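Local coordinates for Slr1438 protein (PDB 3K25) that belongs to the aldose 1-epimerase family and probably binds sugars, perhaps acting as an isomerase, though its own function is not established, at residues 225-237 with 277-289. Sequence-based numbering, arbitrary orientation.
Sequences RNLKIEVSFSELY and SRSAWVNFQVSTE
Ser-234 closes the pairing with Trp-281 of the antiparallel neighbour strand through both its backbone and its side chain. Ser-234 N donates to Trp-281 O at 2.9 Å, and Ser-234 OG accepts from Trp-281 N at 3.0 Å, standing in for a main-chain carbonyl just where the chain leaves the strand; Ser-234 O is instead taken by Tyr-237 N within a type I turn. Trp-281, with CG tucked between backbone N and carbonyl carbon (chi1 60°), folds its indole back over the partner strand. Ser-234 CB makes a CH-pi contact 3.5 Å from the centroid of the five-membered ring of Trp-281, and Ser-234 N also lies over that face. With an alanine here, the indole covering Ser-234 would be gone, and Arg-144 would probably lose its cation-pi partner.

Further along, Glu-230 and Gln-285 exchange nearly straight bonds, the N-H...O angle from Glu-230 N to Gln-285 O being 178°. Ser-232 and Asn-283 also exchange a pair, but Asn-283 N comes in above the carbonyl plane of Ser-232 O. Ser-287 N donates to Lys-228 O at 2.9 Å. On the face carrying Val-231 and Phe-284, Val-282 CG2 rests over the Tyr-237 ring, 4.0 Å from its centroid. Tyr-237 OH is hydrogen-bonded to Gln-147 OE1, and Asn-283 OD1 to Arg-144 NH1.

Both strands lie inside a large antiparallel sheet of the galactose mutarotase-like beta-sandwich, flanked by strands 142-151 and 217-222, with strand 157-168 packing against the Ile-229, Val-282 and Tyr-237 face.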
loop_
_atom_site.group_PDB
_atom_site.type_symbol
_atom_site.label_atom_id
_atom_site.label_comp_id
_atom_site.label_asym_id
_atom_site.label_seq_id
_atom_site.Cartn_x
_atom_site.Cartn_y
_atom_site.Cartn_z
ATOM N N ARG A 225 3.805 21.706 -7.867
ATOM C CA ARG A 225 4.280 20.806 -8.909
ATOM C C ARG A 225 3.307 20.817 -10.075
ATOM O O ARG A 225 3.553 20.204 -11.110
ATOM C CB ARG A 225 4.433 19.386 -8.360
ATOM C CG ARG A 225 5.704 19.155 -7.549
ATOM C CD ARG A 225 5.494 18.062 -6.520
ATOM N NE ARG A 225 4.727 16.945 -7.069
ATOM C CZ ARG A 225 3.786 16.279 -6.399
ATOM N NH1 ARG A 225 3.488 16.610 -5.145
ATOM N NH2 ARG A 225 3.132 15.288 -6.988
ATOM N N ASN A 226 2.196 21.519 -9.887
ATOM C CA ASN A 226 1.165 21.649 -10.910
ATOM C C ASN A 226 0.653 20.310 -11.446
ATOM O O ASN A 226 0.672 20.067 -12.653
ATOM C CB ASN A 226 1.695 22.499 -12.066
ATOM C CG ASN A 226 0.647 22.753 -13.128
ATOM O OD1 ASN A 226 -0.382 23.374 -12.865
ATOM N ND2 ASN A 226 0.900 22.269 -14.338
ATOM N N LEU A 227 0.185 19.445 -10.549
ATOM C CA LEU A 227 -0.331 18.141 -10.960
ATOM C C LEU A 227 -1.169 17.502 -9.865
ATOM O O LEU A 227 -1.007 17.817 -8.687
ATOM C CB LEU A 227 0.824 17.200 -11.315
ATOM C CG LEU A 227 1.556 16.453 -10.199
ATOM C CD1 LEU A 227 2.738 15.714 -10.796
ATOM C CD2 LEU A 227 2.025 17.422 -9.136
ATOM N N LYS A 228 -2.068 16.605 -10.253
ATOM C CA LYS A 228 -2.897 15.926 -9.270
ATOM C C LYS A 228 -2.666 14.422 -9.291
ATOM O O LYS A 228 -2.385 13.827 -10.338
ATOM C CB LYS A 228 -4.391 16.226 -9.484
ATOM C CG LYS A 228 -5.085 15.418 -10.571
ATOM C CD LYS A 228 -6.590 15.654 -10.516
ATOM C CE LYS A 228 -7.332 14.958 -11.662
ATOM N NZ LYS A 228 -8.788 15.313 -11.717
ATOM N N ILE A 229 -2.786 13.824 -8.115
ATOM C CA ILE A 229 -2.605 12.395 -7.934
ATOM C C ILE A 229 -3.927 11.818 -7.453
ATOM O O ILE A 229 -4.390 12.149 -6.362
ATOM C CB ILE A 229 -1.518 12.130 -6.888
ATOM C CG1 ILE A 229 -0.171 12.601 -7.431
ATOM C CG2 ILE A 229 -1.493 10.666 -6.522
ATOM C CD1 ILE A 229 0.990 12.388 -6.477
ATOM N N GLU A 230 -4.534 10.961 -8.270
ATOM C CA GLU A 230 -5.817 10.348 -7.928
ATOM C C GLU A 230 -5.760 8.848 -7.640
ATOM O O GLU A 230 -5.153 8.076 -8.386
ATOM C CB GLU A 230 -6.831 10.582 -9.048
ATOM C CG GLU A 230 -8.128 9.808 -8.857
ATOM C CD GLU A 230 -8.894 9.633 -10.153
ATOM O OE1 GLU A 230 -8.292 9.136 -11.136
ATOM O OE2 GLU A 230 -10.096 9.985 -10.184
ATOM N N VAL A 231 -6.437 8.449 -6.567
ATOM C CA VAL A 231 -6.498 7.055 -6.150
ATOM C C VAL A 231 -7.897 6.475 -6.366
ATOM O O VAL A 231 -8.870 6.957 -5.783
ATOM C CB VAL A 231 -6.152 6.914 -4.654
ATOM C CG1 VAL A 231 -6.081 5.454 -4.282
ATOM C CG2 VAL A 231 -4.837 7.611 -4.353
ATOM N N SER A 232 -8.002 5.451 -7.203
ATOM C CA SER A 232 -9.293 4.821 -7.446
ATOM C C SER A 232 -9.172 3.364 -7.005
ATOM O O SER A 232 -8.059 2.853 -6.875
ATOM C CB SER A 232 -9.674 4.929 -8.923
ATOM O OG SER A 232 -8.710 4.313 -9.753
ATOM N N PHE A 233 -10.299 2.691 -6.775
ATOM C CA PHE A 233 -10.251 1.310 -6.287
ATOM C C PHE A 233 -11.525 0.483 -6.428
ATOM O O PHE A 233 -12.637 1.014 -6.416
ATOM C CB PHE A 233 -9.855 1.324 -4.806
ATOM C CG PHE A 233 -10.414 2.502 -4.043
ATOM C CD1 PHE A 233 -9.815 3.766 -4.142
ATOM C CD2 PHE A 233 -11.543 2.358 -3.237
ATOM C CE1 PHE A 233 -10.327 4.862 -3.455
ATOM C CE2 PHE A 233 -12.068 3.461 -2.540
ATOM C CZ PHE A 233 -11.457 4.712 -2.650
ATOM N N SER A 234 -11.351 -0.831 -6.542
ATOM C CA SER A 234 -12.485 -1.741 -6.648
ATOM C C SER A 234 -13.237 -1.771 -5.296
ATOM O O SER A 234 -12.719 -1.301 -4.274
ATOM C CB SER A 234 -12.001 -3.140 -7.050
ATOM O OG SER A 234 -11.277 -3.776 -6.009
ATOM N N GLU A 235 -14.446 -2.330 -5.281
ATOM C CA GLU A 235 -15.251 -2.346 -4.063
ATOM C C GLU A 235 -14.733 -3.061 -2.817
ATOM O O GLU A 235 -15.365 -2.988 -1.765
ATOM C CB GLU A 235 -16.666 -2.833 -4.376
ATOM C CG GLU A 235 -16.770 -4.236 -4.913
ATOM C CD GLU A 235 -18.174 -4.539 -5.420
ATOM O OE1 GLU A 235 -18.400 -5.659 -5.933
ATOM O OE2 GLU A 235 -19.055 -3.653 -5.305
ATOM N N LEU A 236 -13.600 -3.745 -2.917
ATOM C CA LEU A 236 -13.034 -4.425 -1.754
ATOM C C LEU A 236 -12.557 -3.365 -0.750
ATOM O O LEU A 236 -12.487 -3.616 0.454
ATOM C CB LEU A 236 -11.843 -5.299 -2.167
ATOM C CG LEU A 236 -10.990 -5.891 -1.029
ATOM C CD1 LEU A 236 -11.778 -6.995 -0.333
ATOM C CD2 LEU A 236 -9.650 -6.431 -1.556
ATOM N N TYR A 237 -12.249 -2.171 -1.252
ATOM C CA TYR A 237 -11.745 -1.111 -0.396
ATOM C C TYR A 237 -12.812 -0.142 0.069
ATOM O O TYR A 237 -13.394 0.590 -0.733
ATOM C CB TYR A 237 -10.624 -0.378 -1.121
ATOM C CG TYR A 237 -9.571 -1.342 -1.588
ATOM C CD1 TYR A 237 -9.644 -1.923 -2.860
ATOM C CD2 TYR A 237 -8.545 -1.754 -0.725
ATOM C CE1 TYR A 237 -8.716 -2.900 -3.260
ATOM C CE2 TYR A 237 -7.620 -2.728 -1.113
ATOM C CZ TYR A 237 -7.711 -3.298 -2.377
ATOM O OH TYR A 237 -6.816 -4.280 -2.750
ATOM N N SER A 277 -11.193 -17.851 -4.493
ATOM C CA SER A 277 -10.397 -16.628 -4.507
ATOM C C SER A 277 -11.270 -15.452 -4.942
ATOM O O SER A 277 -12.331 -15.644 -5.521
ATOM C CB SER A 277 -9.225 -16.754 -5.486
ATOM O OG SER A 277 -9.671 -16.572 -6.827
ATOM N N ARG A 278 -10.836 -14.239 -4.634
ATOM C CA ARG A 278 -11.562 -13.063 -5.079
ATOM C C ARG A 278 -10.527 -12.091 -5.619
ATOM O O ARG A 278 -9.347 -12.161 -5.267
ATOM C CB ARG A 278 -12.395 -12.442 -3.952
ATOM C CG ARG A 278 -11.646 -12.080 -2.696
ATOM C CD ARG A 278 -12.639 -11.697 -1.589
ATOM N NE ARG A 278 -13.295 -10.412 -1.837
ATOM C CZ ARG A 278 -14.196 -9.856 -1.026
ATOM N NH1 ARG A 278 -14.578 -10.467 0.097
ATOM N NH2 ARG A 278 -14.691 -8.661 -1.316
ATOM N N SER A 279 -10.955 -11.215 -6.515
ATOM C CA SER A 279 -10.030 -10.260 -7.101
ATOM C C SER A 279 -10.418 -8.822 -6.802
ATOM O O SER A 279 -11.549 -8.522 -6.417
ATOM C CB SER A 279 -9.910 -10.482 -8.618
ATOM O OG SER A 279 -11.131 -10.240 -9.288
ATOM N N ALA A 280 -9.454 -7.932 -6.969
ATOM C CA ALA A 280 -9.671 -6.527 -6.707
ATOM C C ALA A 280 -8.590 -5.765 -7.441
ATOM O O ALA A 280 -7.701 -6.361 -8.060
ATOM C CB ALA A 280 -9.580 -6.263 -5.204
ATOM N N TRP A 281 -8.666 -4.445 -7.370
ATOM C CA TRP A 281 -7.672 -3.609 -8.000
ATOM C C TRP A 281 -7.657 -2.200 -7.415
ATOM O O TRP A 281 -8.659 -1.700 -6.894
ATOM C CB TRP A 281 -7.926 -3.529 -9.507
ATOM C CG TRP A 281 -9.265 -2.957 -9.837
ATOM C CD1 TRP A 281 -10.423 -3.653 -10.061
ATOM C CD2 TRP A 281 -9.614 -1.566 -9.888
ATOM N NE1 TRP A 281 -11.468 -2.781 -10.241
ATOM C CE2 TRP A 281 -11.002 -1.493 -10.139
ATOM C CE3 TRP A 281 -8.890 -0.375 -9.738
ATOM C CZ2 TRP A 281 -11.686 -0.269 -10.244
ATOM C CZ3 TRP A 281 -9.569 0.838 -9.840
ATOM C CH2 TRP A 281 -10.953 0.879 -10.089
ATOM N N VAL A 282 -6.493 -1.570 -7.510
ATOM C CA VAL A 282 -6.312 -0.204 -7.056
ATOM C C VAL A 282 -5.637 0.508 -8.224
ATOM O O VAL A 282 -4.849 -0.091 -8.947
ATOM C CB VAL A 282 -5.428 -0.141 -5.811
ATOM C CG1 VAL A 282 -5.249 1.295 -5.397
ATOM C CG2 VAL A 282 -6.076 -0.927 -4.679
ATOM N N ASN A 283 -5.960 1.777 -8.428
ATOM C CA ASN A 283 -5.382 2.509 -9.545
ATOM C C ASN A 283 -4.791 3.838 -9.112
ATOM O O ASN A 283 -5.274 4.483 -8.184
ATOM C CB ASN A 283 -6.444 2.747 -10.618
ATOM C CG ASN A 283 -5.842 3.042 -11.980
ATOM O OD1 ASN A 283 -5.498 2.127 -12.737
ATOM N ND2 ASN A 283 -5.706 4.328 -12.297
ATOM N N PHE A 284 -3.725 4.235 -9.790
ATOM C CA PHE A 284 -3.061 5.487 -9.484
ATOM C C PHE A 284 -2.890 6.270 -10.774
ATOM O O PHE A 284 -2.214 5.825 -11.697
ATOM C CB PHE A 284 -1.721 5.200 -8.824
ATOM C CG PHE A 284 -1.843 4.386 -7.571
ATOM C CD1 PHE A 284 -2.422 4.934 -6.426
ATOM C CD2 PHE A 284 -1.427 3.051 -7.546
ATOM C CE1 PHE A 284 -2.588 4.165 -5.275
ATOM C CE2 PHE A 284 -1.588 2.274 -6.397
ATOM C CZ PHE A 284 -2.174 2.837 -5.257
ATOM N N GLN A 285 -3.528 7.433 -10.833
ATOM C CA GLN A 285 -3.473 8.272 -12.018
ATOM C C GLN A 285 -2.843 9.621 -11.712
ATOM O O GLN A 285 -3.221 10.288 -10.750
ATOM C CB GLN A 285 -4.890 8.489 -12.552
ATOM C CG GLN A 285 -4.952 9.146 -13.904
ATOM C CD GLN A 285 -4.526 8.207 -15.005
ATOM O OE1 GLN A 285 -5.225 7.238 -15.324
ATOM N NE2 GLN A 285 -3.364 8.475 -15.590
ATOM N N VAL A 286 -1.867 10.020 -12.516
ATOM C CA VAL A 286 -1.248 11.322 -12.323
ATOM C C VAL A 286 -1.688 12.232 -13.478
ATOM O O VAL A 286 -1.796 11.796 -14.630
ATOM C CB VAL A 286 0.308 11.234 -12.254
ATOM C CG1 VAL A 286 0.889 10.806 -13.581
ATOM C CG2 VAL A 286 0.874 12.572 -11.847
ATOM N N SER A 287 -1.976 13.488 -13.152
ATOM C CA SER A 287 -2.412 14.468 -14.147
ATOM C C SER A 287 -1.620 15.751 -13.991
ATOM O O SER A 287 -1.209 16.096 -12.883
ATOM C CB SER A 287 -3.900 14.775 -13.978
ATOM O OG SER A 287 -4.682 13.642 -14.300
ATOM N N THR A 288 -1.416 16.457 -15.103
ATOM C CA THR A 288 -0.677 17.716 -15.106
ATOM C C THR A 288 -1.646 18.891 -15.148
ATOM O O THR A 288 -1.683 19.649 -16.115
ATOM C CB THR A 288 0.256 17.802 -16.325
ATOM O OG1 THR A 288 -0.511 17.633 -17.525
ATOM C CG2 THR A 288 1.324 16.721 -16.253
ATOM N N GLU A 289 -2.427 19.035 -14.086
ATOM C CA GLU A 289 -3.405 20.104 -13.991
ATOM C C GLU A 289 -2.758 21.413 -13.552
ATOM O O GLU A 289 -2.955 21.814 -12.382
ATOM C CB GLU A 289 -4.511 19.706 -13.016
ATOM C CG GLU A 289 -5.671 20.675 -12.974
ATOM C CD GLU A 289 -6.840 20.131 -12.186
ATOM O OE1 GLU A 289 -7.433 19.120 -12.619
ATOM O OE2 GLU A 289 -7.163 20.715 -11.131
ATOM O OXT GLU A 289 -2.051 22.016 -14.387
#